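Local coordinates for protein MB2760 (Mycobacterium tuberculosis, PDB 2BNG) that hydrolyses long or bulky lipophilic epoxides, such as epoxystearic acid and cholesterol 5,6-oxide, to diols in vitro, its physiological substrates being still unidentified, at residues Ala23-Leu28 with Val87-Thr92; Ala38-Asp43 with Arg58-Leu63. All blocks are in the same frame, centred on the assembly; numbering follows the deposited sequence.

Contact 1. Residues Ala23-Leu28 with Val87-Thr92; sequences AFLNAL and VLTERT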
loop_
_atom_site.group_PDB
_atom_site.type_symbol
_atom_site.label_atom_id
_atom_site.label_comp_id
_atom_site.label_asym_id
_atom_site.label_seq_id
_atom_site.Cartn_x
_atom_site.Cartn_y
_atom_site.Cartn_z
ATOM N N ALA C 23 27.987 17.012 -5.776
ATOM C CA ALA C 23 28.764 16.407 -4.680
ATOM C C ALA C 23 29.790 17.415 -4.140
ATOM O O ALA C 23 29.931 17.584 -2.922
ATOM C CB ALA C 23 29.429 15.123 -5.116
ATOM N N PHE C 24 30.459 18.133 -5.038
ATOM C CA PHE C 24 31.437 19.102 -4.594
ATOM C C PHE C 24 30.842 20.258 -3.752
ATOM O O PHE C 24 31.356 20.589 -2.694
ATOM C CB PHE C 24 32.257 19.633 -5.771
ATOM C CG PHE C 24 33.049 20.850 -5.433
ATOM C CD1 PHE C 24 34.142 20.760 -4.582
ATOM C CD2 PHE C 24 32.666 22.096 -5.936
ATOM C CE1 PHE C 24 34.865 21.890 -4.241
ATOM C CE2 PHE C 24 33.377 23.245 -5.622
ATOM C CZ PHE C 24 34.493 23.150 -4.765
ATOM N N LEU C 25 29.761 20.856 -4.229
ATOM C CA LEU C 25 29.106 21.958 -3.521
ATOM C C LEU C 25 28.491 21.547 -2.175
ATOM O O LEU C 25 28.614 22.294 -1.194
ATOM C CB LEU C 25 28.097 22.670 -4.427
ATOM C CG LEU C 25 28.765 23.398 -5.613
ATOM C CD1 LEU C 25 27.708 23.751 -6.665
ATOM C CD2 LEU C 25 29.550 24.648 -5.177
ATOM N N ASN C 26 27.881 20.363 -2.106
ATOM C CA ASN C 26 27.443 19.837 -0.815
ATOM C C ASN C 26 28.638 19.610 0.095
ATOM O O ASN C 26 28.582 19.902 1.286
ATOM C CB ASN C 26 26.580 18.570 -0.950
ATOM C CG ASN C 26 25.193 18.864 -1.557
ATOM O OD1 ASN C 26 24.503 19.814 -1.162
ATOM N ND2 ASN C 26 24.794 18.054 -2.524
ATOM N N ALA C 27 29.741 19.134 -0.469
ATOM C CA ALA C 27 30.936 18.883 0.319
ATOM C C ALA C 27 31.478 20.144 0.979
ATOM O O ALA C 27 31.907 20.100 2.130
ATOM C CB ALA C 27 32.023 18.203 -0.528
ATOM N N LEU C 28 31.454 21.264 0.254
ATOM C CA LEU C 28 31.844 22.564 0.800
ATOM C C LEU C 28 30.955 22.994 1.957
ATOM O O LEU C 28 31.440 23.428 3.005
ATOM C CB LEU C 28 31.741 23.642 -0.259
ATOM C CG LEU C 28 32.840 23.921 -1.256
ATOM C CD1 LEU C 28 32.327 25.057 -2.132
ATOM C CD2 LEU C 28 34.146 24.300 -0.569
ATOM N N VAL C 87 29.268 22.447 -16.833
ATOM C CA VAL C 87 28.125 22.412 -15.935
ATOM C C VAL C 87 27.826 23.858 -15.506
ATOM O O VAL C 87 28.743 24.622 -15.141
ATOM C CB VAL C 87 28.402 21.499 -14.686
ATOM C CG1 VAL C 87 27.273 21.578 -13.660
ATOM C CG2 VAL C 87 28.653 20.035 -15.114
ATOM N N LEU C 88 26.545 24.232 -15.584
ATOM C CA LEU C 88 26.086 25.569 -15.199
ATOM C C LEU C 88 25.151 25.482 -14.012
ATOM O O LEU C 88 24.374 24.535 -13.887
ATOM C CB LEU C 88 25.380 26.309 -16.350
ATOM C CG LEU C 88 26.164 26.480 -17.655
ATOM C CD1 LEU C 88 25.740 25.383 -18.591
ATOM C CD2 LEU C 88 25.950 27.836 -18.311
ATOM N N THR C 89 25.159 26.520 -13.189
ATOM C CA THR C 89 24.579 26.434 -11.891
ATOM C C THR C 89 23.931 27.793 -11.524
ATOM O O THR C 89 24.530 28.846 -11.723
ATOM C CB THR C 89 25.765 25.940 -11.021
ATOM O OG1 THR C 89 25.429 24.904 -10.153
ATOM C CG2 THR C 89 26.347 26.840 -10.250
ATOM N N GLU C 90 22.671 27.776 -11.082
ATOM C CA GLU C 90 22.008 28.978 -10.553
ATOM C C GLU C 90 21.801 28.733 -9.067
ATOM O O GLU C 90 21.098 27.790 -8.687
ATOM C CB GLU C 90 20.664 29.253 -11.249
ATOM C CG GLU C 90 19.973 30.546 -10.775
ATOM C CD GLU C 90 18.459 30.635 -11.091
ATOM O OE1 GLU C 90 17.778 29.601 -11.283
ATOM O OE2 GLU C 90 17.929 31.763 -11.123
ATOM N N ARG C 91 22.444 29.538 -8.227
ATOM C CA ARG C 91 22.466 29.279 -6.793
ATOM C C ARG C 91 22.191 30.510 -5.945
ATOM O O ARG C 91 22.240 31.653 -6.411
ATOM C CB ARG C 91 23.817 28.669 -6.326
ATOM C CG ARG C 91 24.672 28.066 -7.398
ATOM C CD ARG C 91 25.776 27.204 -6.857
ATOM N NE ARG C 91 26.833 27.912 -6.147
ATOM C CZ ARG C 91 28.028 28.235 -6.660
ATOM N NH1 ARG C 91 28.340 27.943 -7.930
ATOM N NH2 ARG C 91 28.947 28.856 -5.887
ATOM N N THR C 92 21.894 30.242 -4.678
ATOM C CA THR C 92 22.010 31.210 -3.607
ATOM C C THR C 92 23.100 30.675 -2.680
ATOM O O THR C 92 23.063 29.521 -2.259
ATOM C CB THR C 92 20.692 31.367 -2.835
ATOM O OG1 THR C 92 19.638 31.745 -3.742
ATOM C CG2 THR C 92 20.818 32.445 -1.796
#
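In the active-site pocket of this limonene-1,2-epoxide hydrolase family member, Leu-25 of helix 13-30 reaches across to Arg-91 of strand 86-97. The contact is small, burying 97 Å² in all, and no hydrogen bond crosses it. Both methyls of Leu-25 take part. CD1 meets the aliphatic part of the arginine, 4.0 Å from Arg-91 CD, while CD2 sits over the centre of one guanidinium face, 4.2 Å from Arg-91 CZ. The two side chains cross at about a right angle. Arg-91 bends at chi3 (-69°), which turns its flat end away from the line of the chain and offers a face to the leucine. Thr-89, two residues earlier on the strand, lies at the edge of the same group with CG2 in its plane, and its OG1 is 4.3 Å from Leu-25 CD1, a loose approach. Leu-25 also packs on Ile-77, and Arg-91 on Val-75, Val-106 and Phe-110. The polar end of Arg-91 is satisfied outside the two segments: NH2 forms salt bridges with Asp-122 and Asp-93, the probable proton acceptor and proton donor. By pairing with both, Arg-91 probably helps to hold the two acids in place, while Leu-25 packs on its face. Such a buried Asp-Arg-Asp group is the hallmark of the active site in limonene-1,2-epoxide hydrolases.

Contact 2. Residues Ala38-Asp43 with Arg58-Leu63; sequences AALGDD and RRTATL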
loop_
_atom_site.group_PDB
_atom_site.type_symbol
_atom_site.label_atom_id
_atom_site.label_comp_id
_atom_site.label_asym_id
_atom_site.label_seq_id
_atom_site.Cartn_x
_atom_site.Cartn_y
_atom_site.Cartn_z
ATOM N N ALA C 38 39.270 15.199 -3.234
ATOM C CA ALA C 38 39.066 14.267 -4.334
ATOM C C ALA C 38 38.404 14.935 -5.552
ATOM O O ALA C 38 38.664 14.529 -6.687
ATOM C CB ALA C 38 38.249 13.081 -3.866
ATOM N N ALA C 39 37.571 15.960 -5.318
ATOM C CA ALA C 39 36.765 16.568 -6.386
ATOM C C ALA C 39 37.562 17.510 -7.291
ATOM O O ALA C 39 37.186 17.720 -8.441
ATOM C CB ALA C 39 35.565 17.296 -5.803
ATOM N N LEU C 40 38.662 18.074 -6.793
ATOM C CA LEU C 40 39.327 19.161 -7.527
ATOM C C LEU C 40 40.540 18.670 -8.288
ATOM O O LEU C 40 41.451 18.098 -7.711
ATOM C CB LEU C 40 39.713 20.319 -6.597
ATOM C CG LEU C 40 38.590 21.023 -5.818
ATOM C CD1 LEU C 40 39.166 22.111 -4.900
ATOM C CD2 LEU C 40 37.515 21.596 -6.745
ATOM N N GLY C 41 40.542 18.889 -9.597
ATOM C CA GLY C 41 41.655 18.495 -10.433
ATOM C C GLY C 41 42.934 19.246 -10.090
ATOM O O GLY C 41 42.897 20.402 -9.658
ATOM N N ASP C 42 44.069 18.587 -10.296
ATOM C CA ASP C 42 45.385 19.195 -10.066
ATOM C C ASP C 42 45.605 20.542 -10.754
ATOM O O ASP C 42 46.210 21.432 -10.173
ATOM C CB ASP C 42 46.504 18.224 -10.426
ATOM C CG ASP C 42 46.698 17.142 -9.369
ATOM O OD1 ASP C 42 47.438 16.165 -9.635
ATOM O OD2 ASP C 42 46.113 17.255 -8.268
ATOM N N ASP C 43 45.080 20.704 -11.963
ATOM C CA ASP C 43 45.189 21.974 -12.669
ATOM C C ASP C 43 43.933 22.840 -12.660
ATOM O O ASP C 43 43.708 23.635 -13.577
ATOM C CB ASP C 43 45.658 21.736 -14.078
ATOM C CG ASP C 43 47.112 21.345 -14.123
ATOM O OD1 ASP C 43 47.778 21.714 -15.094
ATOM O OD2 ASP C 43 47.636 20.691 -13.198
ATOM N N ARG C 58 45.110 21.490 -5.334
ATOM C CA ARG C 58 45.639 21.373 -3.971
ATOM C C ARG C 58 45.778 22.634 -3.186
ATOM O O ARG C 58 45.563 22.646 -1.979
ATOM C CB ARG C 58 47.011 20.821 -4.020
ATOM C CG ARG C 58 46.917 19.476 -4.251
ATOM C CD ARG C 58 48.194 19.154 -4.644
ATOM N NE ARG C 58 48.031 17.890 -5.123
ATOM C CZ ARG C 58 47.576 17.018 -4.310
ATOM N NH1 ARG C 58 47.313 17.348 -3.053
ATOM N NH2 ARG C 58 47.416 15.857 -4.781
ATOM N N ARG C 59 46.200 23.680 -3.864
ATOM C CA ARG C 59 46.302 24.946 -3.221
ATOM C C ARG C 59 44.907 25.476 -2.858
ATOM O O ARG C 59 44.731 26.018 -1.765
ATOM C CB ARG C 59 47.082 25.891 -4.116
ATOM C CG ARG C 59 47.189 27.268 -3.585
ATOM C CD ARG C 59 48.450 27.902 -4.064
ATOM N NE ARG C 59 48.211 29.239 -4.556
ATOM C CZ ARG C 59 48.703 29.729 -5.689
ATOM N NH1 ARG C 59 49.494 29.034 -6.448
ATOM N NH2 ARG C 59 48.429 30.940 -6.062
ATOM N N THR C 60 43.928 25.291 -3.757
ATOM C CA THR C 60 42.532 25.695 -3.494
ATOM C C THR C 60 41.900 24.835 -2.392
ATOM O O THR C 60 41.231 25.360 -1.489
ATOM C CB THR C 60 41.663 25.640 -4.776
ATOM O OG1 THR C 60 42.195 26.551 -5.742
ATOM C CG2 THR C 60 40.205 26.004 -4.484
ATOM N N ALA C 61 42.139 23.522 -2.476
ATOM C CA ALA C 61 41.631 22.562 -1.502
ATOM C C ALA C 61 42.085 22.874 -0.076
ATOM O O ALA C 61 41.261 22.840 0.846
ATOM C CB ALA C 61 41.995 21.151 -1.891
ATOM N N THR C 62 43.372 23.197 0.110
ATOM C CA THR C 62 43.842 23.491 1.472
ATOM C C THR C 62 43.462 24.903 1.936
ATOM O O THR C 62 43.265 25.135 3.133
ATOM C CB THR C 62 45.359 23.135 1.763
ATOM O OG1 THR C 62 46.228 23.958 1.006
ATOM C CG2 THR C 62 45.684 21.748 1.366
ATOM N N LEU C 63 43.320 25.830 0.993
ATOM C CA LEU C 63 42.762 27.148 1.316
ATOM C C LEU C 63 41.362 27.010 1.925
ATOM O O LEU C 63 41.069 27.592 2.980
ATOM C CB LEU C 63 42.679 28.015 0.067
ATOM C CG LEU C 63 42.586 29.499 0.366
ATOM C CD1 LEU C 63 43.939 30.043 0.804
ATOM C CD2 LEU C 63 42.111 30.236 -0.855
HETATM O O HOH W 1 47.325 21.223 -7.605
#
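Leu-40 pushes its CD1 methyl against helix 57-65, and this is the close-packed half of the contact. CD1 lies 4.1 Å from Thr-60 CG2. The same Leu-40 CD1 is 4.2 Å from Ala-61 CB and also touches the backbone Ala-61 N, so one methyl sits between two successive residues of the helix. Leu-40 and Thr-60 cross at about a right angle. In Thr-60 the methyl stands opposite the backbone N and the hydroxyl beside it (chi1 -61°); this sends CG2 to the leucine while OG1 hydrogen-bonds to Gly-56 O, just ahead of the helix. Thr-60 also rests on Leu-44, Tyr-46 and Ile-54, and Leu-40 leans on Phe-24 of helix 13-30.

In the NTF2-like fold to which this family belongs, an N-terminal helical part packs against a curved sheet. Here Leu-40 is the first residue to leave helical geometry after helix 33-39, and the chain then turns at Asp-42 and Asp-43 into strand 44-48, while helix 57-65 follows strand 52-55, the sheet's outermost strand on that side within the chain.

The solvent side is much looser. The side chains of Asp-42 and Arg-58 run alongside each other in the same direction, their carboxylate and guanidinium planes 45° apart. Asp-42 OD2 is 3.7 Å from Arg-58 NE, a long salt bridge, and 4.0 Å from Arg-58 NH2; the carboxylate approaches obliquely. Nearer the backbones than this pair, a water donates to Asp-42 O at 2.8 Å and accepts from Arg-58 N at 3.2 Å, joining the two backbones where no direct hydrogen bond spans the segments.

Overall arrangement
The centres of contacts 1 and 2 lie about 16 Å apart, that of contact 1 about 6 Å from the centre of the chain and that of contact 2 about 14 Å from it. Along the sequence 38-43 and 58-63 both fall between 23-28 and 87-92. Helices 13-30 and 33-39 follow one another and touch where Phe-24 CD1 is 3.9 Å from Ala-39 CB; Phe-24, next to Leu-25, thus links segments 23-28 and 38-43. Contact 1 borders the active site, joining the first helix to strand 86-97; contact 2, structural packing at the fold's edge, ties the chain just after helix 33-39 to helix 57-65, the side chain of Thr-60 about 10 Å from that of Asp-122.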